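Local coordinates for ESAT-6/WXG100 secretion system protein (Streptococcus gallolyticus, PDB 7JQE), which forms the extracellular region of EsaA, a membrane subunit of the bacterial type VIIb secretion system, and probably takes part in exporting protein toxins, at residues A[132-137]-A[473-478]; A[139-144]-A[164-169]; A[124-129]-A[477-482]. One frame throughout, in Å; residues are numbered along the deposited sequence.

Contact 1: A[132-137]-A[473-478]; sequences NQYFNS and VTLYTE
Tyr-134 comes first along 132-137, in the last turn of helix 102-135, and its phenol end meets one methyl of Leu-475: Leu-475 CD1 lies beside it, 3.5 Å from Tyr-134 OH. The hydroxyl's polar partner is Gln-133 of the second subunit, so this tyrosine serves the helix pair and the dimer at once.

Phe-135 follows and buries the larger area. Its ring, with CG placed beside the backbone N (chi1 -57°), is driven end-on against helix 462-491. Phe-135 CZ stands 3.8 Å from Val-473 CG2, and Val-473 CA sits at the ring's edge in its plane. On the other flank Phe-135 CE2 packs 4.1 Å from Tyr-476 CB; the two rings are inclined at 58° with centroids 6.0 Å apart. Tyr-476 OH bonds instead to the backbone N of Leu-141.

At Asn-136 phi turns positive and the chain leaves the helix. Within 473-478, Thr-477 OG1 reaches back to Val-473 O at 2.6 Å, on the opposite face of that carbonyl from Thr-477 N. No hydrogen bond joins the two segments: van der Waals contact, mostly between hydrocarbon surfaces, makes up the direct contact, while the tyrosine hydroxyls are satisfied beyond it.

Contact 2: A[139-144]-A[164-169]; sequences LALDIN and LNQVTD. With EDO (1,2-ethanediol), chain O; EDO (1,2-ethanediol), chain P.
The flat amide of Gln-166 is met at its two ends by leucine methyls, both on one side of its plane. Leu-139 CD2 stands well off the plane, 3.7 Å from Gln-166 NE2, while Leu-141 CD1 sits nearer the plane, beyond the oxygen and 3.6 Å from Gln-166 OE1. Each end of the amide simply rests against a methyl in van der Waals contact. An extended chain, with CG anti to the backbone N (chi1 -169°) and the next bond also trans, carries the amide across to the 139-144 segment; there the glutamine and Leu-139 lie side by side, pointing opposite ways. The second flat group, the amide of Asn-144, is met by two ethanediol molecules. Asn-144 OD1 accepts from O1 of the ethanediol in chain O at 2.8 Å and from O2 of the one in chain P at 3.1 Å, both probably left from the crystallisation liquor.

These segments belong to the loops flanking helix 152-164, which links helix 102-135 to helix 169-179. The earlier loop is laid against the C-terminal end of helix 152-164, where Leu-163 touches both leucines, and against the loop that follows. Thr-168, at the N-cap position of helix 169-179, marks where that second loop ends.

The tightest apolar approach is Leu-139 CD1 on Val-167 CG2, only 3.3 Å, the two side chains meeting at a slant. Val-167 is buried, whereas Gln-166 lies at the surface.

Contact 3: A[124-129]-A[477-482]; sequences KATRSK and TELTNE
Arg-127 and Thr-480 make the one hydrogen bond between the segments. Arg-127 NH1 donates to Thr-480 OG1 over 3.1 Å with an N-H...O angle of 160°, and the oxygen sits at the guanidinium edge, 4° from its plane. The arginine chain leaves with CG anti to the backbone N and then bends at chi3, which brings the guanidinium round to the threonine. NH1 also bonds to Leu-141 O, so a buried charged group is held between helix 462-491 and the loop after helix 102-135. Thr-480 OG1 in turn bonds to Tyr-476 O, one turn back on its own helix, which probably helps orient the hydroxyl.

The helices run antiparallel, with segment axes 164° apart in direction and 10.0 Å apart at closest approach; it is a pairing of long helices near the two ends of the modelled chain. Arg-127 and Leu-479 are nearest in register, their CA atoms 6.2 Å apart.

Apolar contact is supplied by the stem of the same arginine. Arg-127 CG packs 3.9 Å from Leu-479 CB, the two side chains lying alongside one another but heading opposite ways, and Leu-479 CD1 reaches to 4.1 Å from Arg-127 CA.

Ion pairs lead away from this helix pair to the dimer partner: Lys-129 bonds to Glu-478 of the second subunit, and Glu-478 to Lys-129 of the second subunit.

From the N terminus, helix 102-135 supplies segment 124-129 to contact 3 and then, at its end, 132-137 to contact 1. The chain next turns through 139-144, runs along helix 152-164 and returns at 164-169, where contact 2 closes a short loop. It then travels out through further helices and both antiparallel sheets and back by way of helix 396-427, until helix 462-491 closes contacts 1 and 3. Contact 2 is thus nested inside both large loops, and the long-range pair is antiparallel: contact 1 is inner and contact 3 outer. All three lie at the same end of the elongated chain, where the 139-144 loop is tied to both long helices.

Contact 1: A[132-137]-A[473-478]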
loop_
_atom_site.group_PDB
_atom_site.type_symbol
_atom_site.label_atom_id
_atom_site.label_comp_id
_atom_site.label_asym_id
_atom_site.label_seq_id
_atom_site.Cartn_x
_atom_site.Cartn_y
_atom_site.Cartn_z
ATOM N N ASN A 132 -22.113 -25.144 33.820
ATOM C CA ASN A 132 -21.025 -25.340 32.867
ATOM C C ASN A 132 -21.142 -24.383 31.687
ATOM O O ASN A 132 -20.132 -23.873 31.197
ATOM C CB ASN A 132 -21.005 -26.789 32.382
ATOM C CG ASN A 132 -20.337 -27.726 33.369
ATOM O OD1 ASN A 132 -19.253 -27.438 33.880
ATOM N ND2 ASN A 132 -20.983 -28.855 33.647
ATOM N N GLN A 133 -22.365 -24.123 31.221
ATOM C CA GLN A 133 -22.553 -23.239 30.075
ATOM C C GLN A 133 -22.062 -21.827 30.374
ATOM O O GLN A 133 -21.332 -21.229 29.574
ATOM C CB GLN A 133 -24.030 -23.213 29.670
ATOM C CG GLN A 133 -24.509 -24.426 28.888
ATOM C CD GLN A 133 -24.147 -24.348 27.415
ATOM O OE1 GLN A 133 -24.733 -23.571 26.659
ATOM N NE2 GLN A 133 -23.173 -25.152 27.002
ATOM N N TYR A 134 -22.453 -21.278 31.525
ATOM C CA TYR A 134 -22.255 -19.864 31.820
ATOM C C TYR A 134 -21.036 -19.577 32.681
ATOM O O TYR A 134 -20.430 -18.510 32.537
ATOM C CB TYR A 134 -23.490 -19.285 32.516
ATOM C CG TYR A 134 -24.730 -19.241 31.651
ATOM C CD1 TYR A 134 -25.573 -20.342 31.550
ATOM C CD2 TYR A 134 -25.063 -18.096 30.940
ATOM C CE1 TYR A 134 -26.711 -20.303 30.760
ATOM C CE2 TYR A 134 -26.197 -18.048 30.147
ATOM C CZ TYR A 134 -27.020 -19.152 30.062
ATOM O OH TYR A 134 -28.151 -19.103 29.276
ATOM N N PHE A 135 -20.655 -20.492 33.567
ATOM C CA PHE A 135 -19.566 -20.248 34.498
ATOM C C PHE A 135 -18.302 -21.026 34.171
ATOM O O PHE A 135 -17.256 -20.748 34.765
ATOM C CB PHE A 135 -20.010 -20.586 35.932
ATOM C CG PHE A 135 -21.223 -19.820 36.389
ATOM C CD1 PHE A 135 -21.447 -18.524 35.951
ATOM C CD2 PHE A 135 -22.145 -20.401 37.250
ATOM C CE1 PHE A 135 -22.565 -17.819 36.370
ATOM C CE2 PHE A 135 -23.262 -19.703 37.670
ATOM C CZ PHE A 135 -23.473 -18.411 37.230
ATOM N N ASN A 136 -18.371 -21.994 33.261
ATOM C CA ASN A 136 -17.247 -22.779 32.758
ATOM C C ASN A 136 -16.841 -23.881 33.730
ATOM O O ASN A 136 -15.872 -24.596 33.454
ATOM C CB ASN A 136 -16.020 -21.910 32.440
ATOM C CG ASN A 136 -15.100 -22.555 31.425
ATOM O OD1 ASN A 136 -15.541 -23.329 30.575
ATOM N ND2 ASN A 136 -13.813 -22.240 31.511
ATOM N N SER A 137 -17.535 -24.040 34.852
ATOM C CA SER A 137 -17.323 -25.164 35.756
ATOM C C SER A 137 -18.662 -25.510 36.400
ATOM O O SER A 137 -19.704 -24.955 36.038
ATOM C CB SER A 137 -16.245 -24.839 36.797
ATOM O OG SER A 137 -16.696 -23.847 37.701
ATOM N N VAL A 473 -26.368 -16.266 36.332
ATOM C CA VAL A 473 -26.668 -16.128 37.754
ATOM C C VAL A 473 -28.172 -16.181 37.992
ATOM O O VAL A 473 -28.642 -16.814 38.945
ATOM C CB VAL A 473 -26.051 -14.831 38.308
ATOM C CG1 VAL A 473 -26.569 -14.554 39.706
ATOM C CG2 VAL A 473 -24.538 -14.935 38.320
ATOM N N THR A 474 -28.951 -15.517 37.136
ATOM C CA THR A 474 -30.403 -15.566 37.276
ATOM C C THR A 474 -30.918 -16.990 37.111
ATOM O O THR A 474 -31.712 -17.474 37.928
ATOM C CB THR A 474 -31.066 -14.636 36.261
ATOM O OG1 THR A 474 -30.579 -13.303 36.443
ATOM C CG2 THR A 474 -32.572 -14.645 36.443
ATOM N N LEU A 475 -30.477 -17.678 36.057
ATOM C CA LEU A 475 -30.902 -19.060 35.855
ATOM C C LEU A 475 -30.451 -19.943 37.011
ATOM O O LEU A 475 -31.246 -20.713 37.568
ATOM C CB LEU A 475 -30.368 -19.589 34.525
ATOM C CG LEU A 475 -31.033 -19.015 33.270
ATOM C CD1 LEU A 475 -30.328 -19.478 31.993
ATOM C CD2 LEU A 475 -32.511 -19.389 33.245
ATOM N N TYR A 476 -29.175 -19.842 37.393
ATOM C CA TYR A 476 -28.673 -20.674 38.481
ATOM C C TYR A 476 -29.398 -20.369 39.789
ATOM O O TYR A 476 -29.748 -21.286 40.543
ATOM C CB TYR A 476 -27.162 -20.481 38.638
ATOM C CG TYR A 476 -26.488 -21.602 39.398
ATOM C CD1 TYR A 476 -26.009 -22.726 38.736
ATOM C CD2 TYR A 476 -26.347 -21.545 40.779
ATOM C CE1 TYR A 476 -25.402 -23.762 39.428
ATOM C CE2 TYR A 476 -25.743 -22.577 41.481
ATOM C CZ TYR A 476 -25.273 -23.683 40.802
ATOM O OH TYR A 476 -24.676 -24.710 41.499
ATOM N N THR A 477 -29.642 -19.087 40.070
ATOM C CA THR A 477 -30.339 -18.717 41.299
ATOM C C THR A 477 -31.722 -19.354 41.353
ATOM O O THR A 477 -32.098 -19.970 42.359
ATOM C CB THR A 477 -30.446 -17.194 41.410
ATOM O OG1 THR A 477 -29.136 -16.619 41.454
ATOM C CG2 THR A 477 -31.195 -16.806 42.670
ATOM N N GLU A 478 -32.490 -19.224 40.270
ATOM C CA GLU A 478 -33.853 -19.745 40.263
ATOM C C GLU A 478 -33.869 -21.264 40.371
ATOM O O GLU A 478 -34.757 -21.837 41.015
ATOM C CB GLU A 478 -34.583 -19.276 39.003
ATOM C CG GLU A 478 -34.825 -17.776 38.977
ATOM C CD GLU A 478 -35.513 -17.306 37.711
ATOM O OE1 GLU A 478 -35.725 -18.135 36.802
ATOM O OE2 GLU A 478 -35.841 -16.102 37.625
#

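Contact 2: A[139-144]-A[164-169]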
loop_
_atom_site.group_PDB
_atom_site.type_symbol
_atom_site.label_atom_id
_atom_site.label_comp_id
_atom_site.label_asym_id
_atom_site.label_seq_id
_atom_site.Cartn_x
_atom_site.Cartn_y
_atom_site.Cartn_z
ATOM N N LEU A 139 -20.257 -25.245 39.867
ATOM C CA LEU A 139 -20.112 -24.708 41.216
ATOM C C LEU A 139 -20.769 -25.602 42.260
ATOM O O LEU A 139 -20.286 -25.677 43.396
ATOM C CB LEU A 139 -20.690 -23.294 41.281
ATOM C CG LEU A 139 -19.922 -22.235 40.482
ATOM C CD1 LEU A 139 -20.663 -20.910 40.491
ATOM C CD2 LEU A 139 -18.522 -22.066 41.043
ATOM N N ALA A 140 -21.848 -26.289 41.899
ATOM C CA ALA A 140 -22.614 -27.114 42.836
ATOM C C ALA A 140 -22.813 -26.380 44.160
ATOM O O ALA A 140 -22.371 -26.814 45.224
ATOM C CB ALA A 140 -21.944 -28.468 43.060
ATOM N N LEU A 141 -23.487 -25.236 44.068
ATOM C CA LEU A 141 -23.751 -24.428 45.250
ATOM C C LEU A 141 -24.542 -25.241 46.265
ATOM O O LEU A 141 -25.533 -25.890 45.917
ATOM C CB LEU A 141 -24.514 -23.164 44.860
ATOM C CG LEU A 141 -24.619 -22.069 45.921
ATOM C CD1 LEU A 141 -23.246 -21.485 46.211
ATOM C CD2 LEU A 141 -25.585 -20.986 45.469
ATOM N N ASP A 142 -24.094 -25.213 47.519
ATOM C CA ASP A 142 -24.707 -26.008 48.580
ATOM C C ASP A 142 -25.940 -25.290 49.123
ATOM O O ASP A 142 -25.837 -24.188 49.672
ATOM C CB ASP A 142 -23.689 -26.274 49.689
ATOM C CG ASP A 142 -24.315 -26.885 50.920
ATOM O OD1 ASP A 142 -24.606 -28.100 50.904
ATOM O OD2 ASP A 142 -24.514 -26.145 51.908
ATOM N N ILE A 143 -27.107 -25.923 48.979
ATOM C CA ILE A 143 -28.363 -25.284 49.363
ATOM C C ILE A 143 -28.492 -25.105 50.869
ATOM O O ILE A 143 -29.244 -24.234 51.320
ATOM C CB ILE A 143 -29.569 -26.089 48.840
ATOM C CG1 ILE A 143 -29.666 -27.430 49.572
ATOM C CG2 ILE A 143 -29.463 -26.299 47.338
ATOM C CD1 ILE A 143 -30.978 -28.160 49.350
ATOM N N ASN A 144 -27.776 -25.908 51.661
ATOM C CA ASN A 144 -27.989 -25.929 53.107
ATOM C C ASN A 144 -27.935 -24.539 53.730
ATOM O O ASN A 144 -28.666 -24.260 54.686
ATOM C CB ASN A 144 -26.955 -26.842 53.768
ATOM C CG ASN A 144 -26.786 -26.558 55.247
ATOM O OD1 ASN A 144 -27.472 -27.141 56.087
ATOM N ND2 ASN A 144 -25.864 -25.659 55.574
ATOM N N LEU A 164 -22.137 -14.156 42.976
ATOM C CA LEU A 164 -21.326 -13.082 42.410
ATOM C C LEU A 164 -19.959 -12.988 43.078
ATOM O O LEU A 164 -18.980 -12.602 42.429
ATOM C CB LEU A 164 -22.066 -11.749 42.517
ATOM C CG LEU A 164 -23.304 -11.618 41.629
ATOM C CD1 LEU A 164 -23.996 -10.286 41.852
ATOM C CD2 LEU A 164 -22.920 -11.781 40.167
ATOM N N ASN A 165 -19.868 -13.328 44.364
ATOM C CA ASN A 165 -18.584 -13.356 45.055
ATOM C C ASN A 165 -17.821 -14.652 44.823
ATOM O O ASN A 165 -16.750 -14.836 45.411
ATOM C CB ASN A 165 -18.780 -13.145 46.557
ATOM C CG ASN A 165 -19.172 -11.725 46.899
ATOM O OD1 ASN A 165 -20.171 -11.490 47.581
ATOM N ND2 ASN A 165 -18.384 -10.765 46.428
ATOM N N GLN A 166 -18.342 -15.545 43.985
ATOM C CA GLN A 166 -17.728 -16.839 43.741
ATOM C C GLN A 166 -17.340 -17.068 42.288
ATOM O O GLN A 166 -16.470 -17.905 42.026
ATOM C CB GLN A 166 -18.674 -17.967 44.191
ATOM C CG GLN A 166 -18.051 -19.347 44.228
ATOM C CD GLN A 166 -18.968 -20.385 44.861
ATOM O OE1 GLN A 166 -19.976 -20.049 45.486
ATOM N NE2 GLN A 166 -18.618 -21.655 44.699
ATOM N N VAL A 167 -17.947 -16.353 41.345
ATOM C CA VAL A 167 -17.670 -16.505 39.923
ATOM C C VAL A 167 -16.887 -15.285 39.461
ATOM O O VAL A 167 -17.346 -14.147 39.619
ATOM C CB VAL A 167 -18.963 -16.670 39.109
ATOM C CG1 VAL A 167 -18.656 -16.679 37.627
ATOM C CG2 VAL A 167 -19.677 -17.945 39.509
ATOM N N THR A 168 -15.706 -15.519 38.897
ATOM C CA THR A 168 -14.895 -14.434 38.368
ATOM C C THR A 168 -15.326 -14.095 36.946
ATOM O O THR A 168 -15.839 -14.942 36.209
ATOM C CB THR A 168 -13.413 -14.806 38.379
ATOM O OG1 THR A 168 -13.168 -15.813 37.391
ATOM C CG2 THR A 168 -13.008 -15.340 39.746
ATOM N N ASP A 169 -15.113 -12.835 36.565
ATOM C CA ASP A 169 -15.464 -12.422 35.213
ATOM C C ASP A 169 -14.641 -13.169 34.177
ATOM O O ASP A 169 -15.102 -13.371 33.046
ATOM C CB ASP A 169 -15.286 -10.913 35.064
ATOM C CG ASP A 169 -16.158 -10.130 36.029
ATOM O OD1 ASP A 169 -16.009 -10.320 37.257
ATOM O OD2 ASP A 169 -16.993 -9.328 35.564
HETATM C C1 EDO O . -28.698 -26.785 59.459
HETATM O O1 EDO O . -28.886 -26.033 58.254
HETATM C C2 EDO O . -28.147 -25.874 60.552
HETATM O O2 EDO O . -27.762 -26.654 61.691
HETATM C C1 EDO P . -26.532 -31.402 56.244
HETATM O O1 EDO P . -25.658 -30.296 55.985
HETATM C C2 EDO P . -27.601 -30.997 57.256
HETATM O O2 EDO P . -28.466 -30.000 56.701
#

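Contact 3: A[124-129]-A[477-482]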
loop_
_atom_site.group_PDB
_atom_site.type_symbol
_atom_site.label_atom_id
_atom_site.label_comp_id
_atom_site.label_asym_id
_atom_site.label_seq_id
_atom_site.Cartn_x
_atom_site.Cartn_y
_atom_site.Cartn_z
ATOM N N LYS A 124 -31.061 -31.274 39.892
ATOM C CA LYS A 124 -29.661 -31.022 40.220
ATOM C C LYS A 124 -28.782 -31.162 38.986
ATOM O O LYS A 124 -27.807 -30.419 38.819
ATOM C CB LYS A 124 -29.184 -31.977 41.315
ATOM C CG LYS A 124 -30.071 -32.048 42.553
ATOM C CD LYS A 124 -29.668 -33.214 43.454
ATOM C CE LYS A 124 -30.644 -33.388 44.611
ATOM N NZ LYS A 124 -30.437 -34.668 45.360
ATOM N N ALA A 125 -29.114 -32.113 38.107
ATOM C CA ALA A 125 -28.288 -32.364 36.931
ATOM C C ALA A 125 -28.399 -31.229 35.923
ATOM O O ALA A 125 -27.394 -30.825 35.325
ATOM C CB ALA A 125 -28.678 -33.694 36.289
ATOM N N THR A 126 -29.610 -30.705 35.712
ATOM C CA THR A 126 -29.766 -29.591 34.782
ATOM C C THR A 126 -29.164 -28.314 35.346
ATOM O O THR A 126 -28.646 -27.488 34.588
ATOM C CB THR A 126 -31.243 -29.372 34.448
ATOM O OG1 THR A 126 -31.885 -28.706 35.540
ATOM C CG2 THR A 126 -31.937 -30.695 34.191
ATOM N N ARG A 127 -29.222 -28.131 36.665
ATOM C CA ARG A 127 -28.541 -26.993 37.270
ATOM C C ARG A 127 -27.039 -27.078 37.034
ATOM O O ARG A 127 -26.368 -26.053 36.867
ATOM C CB ARG A 127 -28.856 -26.928 38.763
ATOM C CG ARG A 127 -28.401 -25.655 39.451
ATOM C CD ARG A 127 -28.604 -25.747 40.965
ATOM N NE ARG A 127 -27.785 -26.801 41.560
ATOM C CZ ARG A 127 -27.250 -26.733 42.773
ATOM N NH1 ARG A 127 -27.445 -25.659 43.528
ATOM N NH2 ARG A 127 -26.513 -27.736 43.226
ATOM N N SER A 128 -26.499 -28.299 36.998
ATOM C CA SER A 128 -25.085 -28.478 36.687
ATOM C C SER A 128 -24.776 -28.057 35.254
ATOM O O SER A 128 -23.809 -27.329 35.004
ATOM C CB SER A 128 -24.679 -29.930 36.929
ATOM O OG SER A 128 -24.204 -30.100 38.249
ATOM N N LYS A 129 -25.590 -28.506 34.295
ATOM C CA LYS A 129 -25.370 -28.122 32.904
ATOM C C LYS A 129 -25.474 -26.613 32.722
ATOM O O LYS A 129 -24.743 -26.027 31.912
ATOM C CB LYS A 129 -26.360 -28.846 31.991
ATOM C CG LYS A 129 -26.190 -30.355 31.990
ATOM C CD LYS A 129 -27.123 -31.035 30.999
ATOM C CE LYS A 129 -27.082 -32.548 31.169
ATOM N NZ LYS A 129 -27.902 -33.269 30.158
ATOM N N THR A 477 -29.642 -19.087 40.070
ATOM C CA THR A 477 -30.339 -18.717 41.299
ATOM C C THR A 477 -31.722 -19.354 41.353
ATOM O O THR A 477 -32.098 -19.970 42.359
ATOM C CB THR A 477 -30.446 -17.194 41.410
ATOM O OG1 THR A 477 -29.136 -16.619 41.454
ATOM C CG2 THR A 477 -31.195 -16.806 42.670
ATOM N N GLU A 478 -32.490 -19.224 40.270
ATOM C CA GLU A 478 -33.853 -19.745 40.263
ATOM C C GLU A 478 -33.869 -21.264 40.371
ATOM O O GLU A 478 -34.757 -21.837 41.015
ATOM C CB GLU A 478 -34.583 -19.276 39.003
ATOM C CG GLU A 478 -34.825 -17.776 38.977
ATOM C CD GLU A 478 -35.513 -17.306 37.711
ATOM O OE1 GLU A 478 -35.725 -18.135 36.802
ATOM O OE2 GLU A 478 -35.841 -16.102 37.625
ATOM N N LEU A 479 -32.897 -21.938 39.752
ATOM C CA LEU A 479 -32.828 -23.390 39.867
ATOM C C LEU A 479 -32.437 -23.816 41.276
ATOM O O LEU A 479 -32.959 -24.809 41.795
ATOM C CB LEU A 479 -31.850 -23.955 38.843
ATOM C CG LEU A 479 -32.284 -23.830 37.382
ATOM C CD1 LEU A 479 -31.071 -23.875 36.458
ATOM C CD2 LEU A 479 -33.274 -24.924 37.030
ATOM N N THR A 480 -31.518 -23.084 41.911
ATOM C CA THR A 480 -31.179 -23.390 43.297
ATOM C C THR A 480 -32.375 -23.164 44.211
ATOM O O THR A 480 -32.669 -23.990 45.082
ATOM C CB THR A 480 -29.989 -22.547 43.754
ATOM O OG1 THR A 480 -28.820 -22.928 43.023
ATOM C CG2 THR A 480 -29.732 -22.763 45.239
ATOM N N ASN A 481 -33.086 -22.050 44.019
ATOM C CA ASN A 481 -34.265 -21.776 44.829
ATOM C C ASN A 481 -35.325 -22.853 44.642
ATOM O O ASN A 481 -36.035 -23.207 45.591
ATOM C CB ASN A 481 -34.829 -20.400 44.479
ATOM C CG ASN A 481 -36.015 -20.027 45.339
ATOM O OD1 ASN A 481 -35.856 -19.598 46.482
ATOM N ND2 ASN A 481 -37.215 -20.193 44.798
ATOM N N GLU A 482 -35.450 -23.385 43.424
ATOM C CA GLU A 482 -36.437 -24.430 43.175
ATOM C C GLU A 482 -36.050 -25.730 43.870
ATOM O O GLU A 482 -36.913 -26.432 44.415
ATOM C CB GLU A 482 -36.606 -24.639 41.669
ATOM C CG GLU A 482 -37.289 -23.468 40.965
ATOM C CD GLU A 482 -36.778 -23.241 39.553
ATOM O OE1 GLU A 482 -35.945 -24.040 39.081
ATOM O OE2 GLU A 482 -37.206 -22.258 38.914
#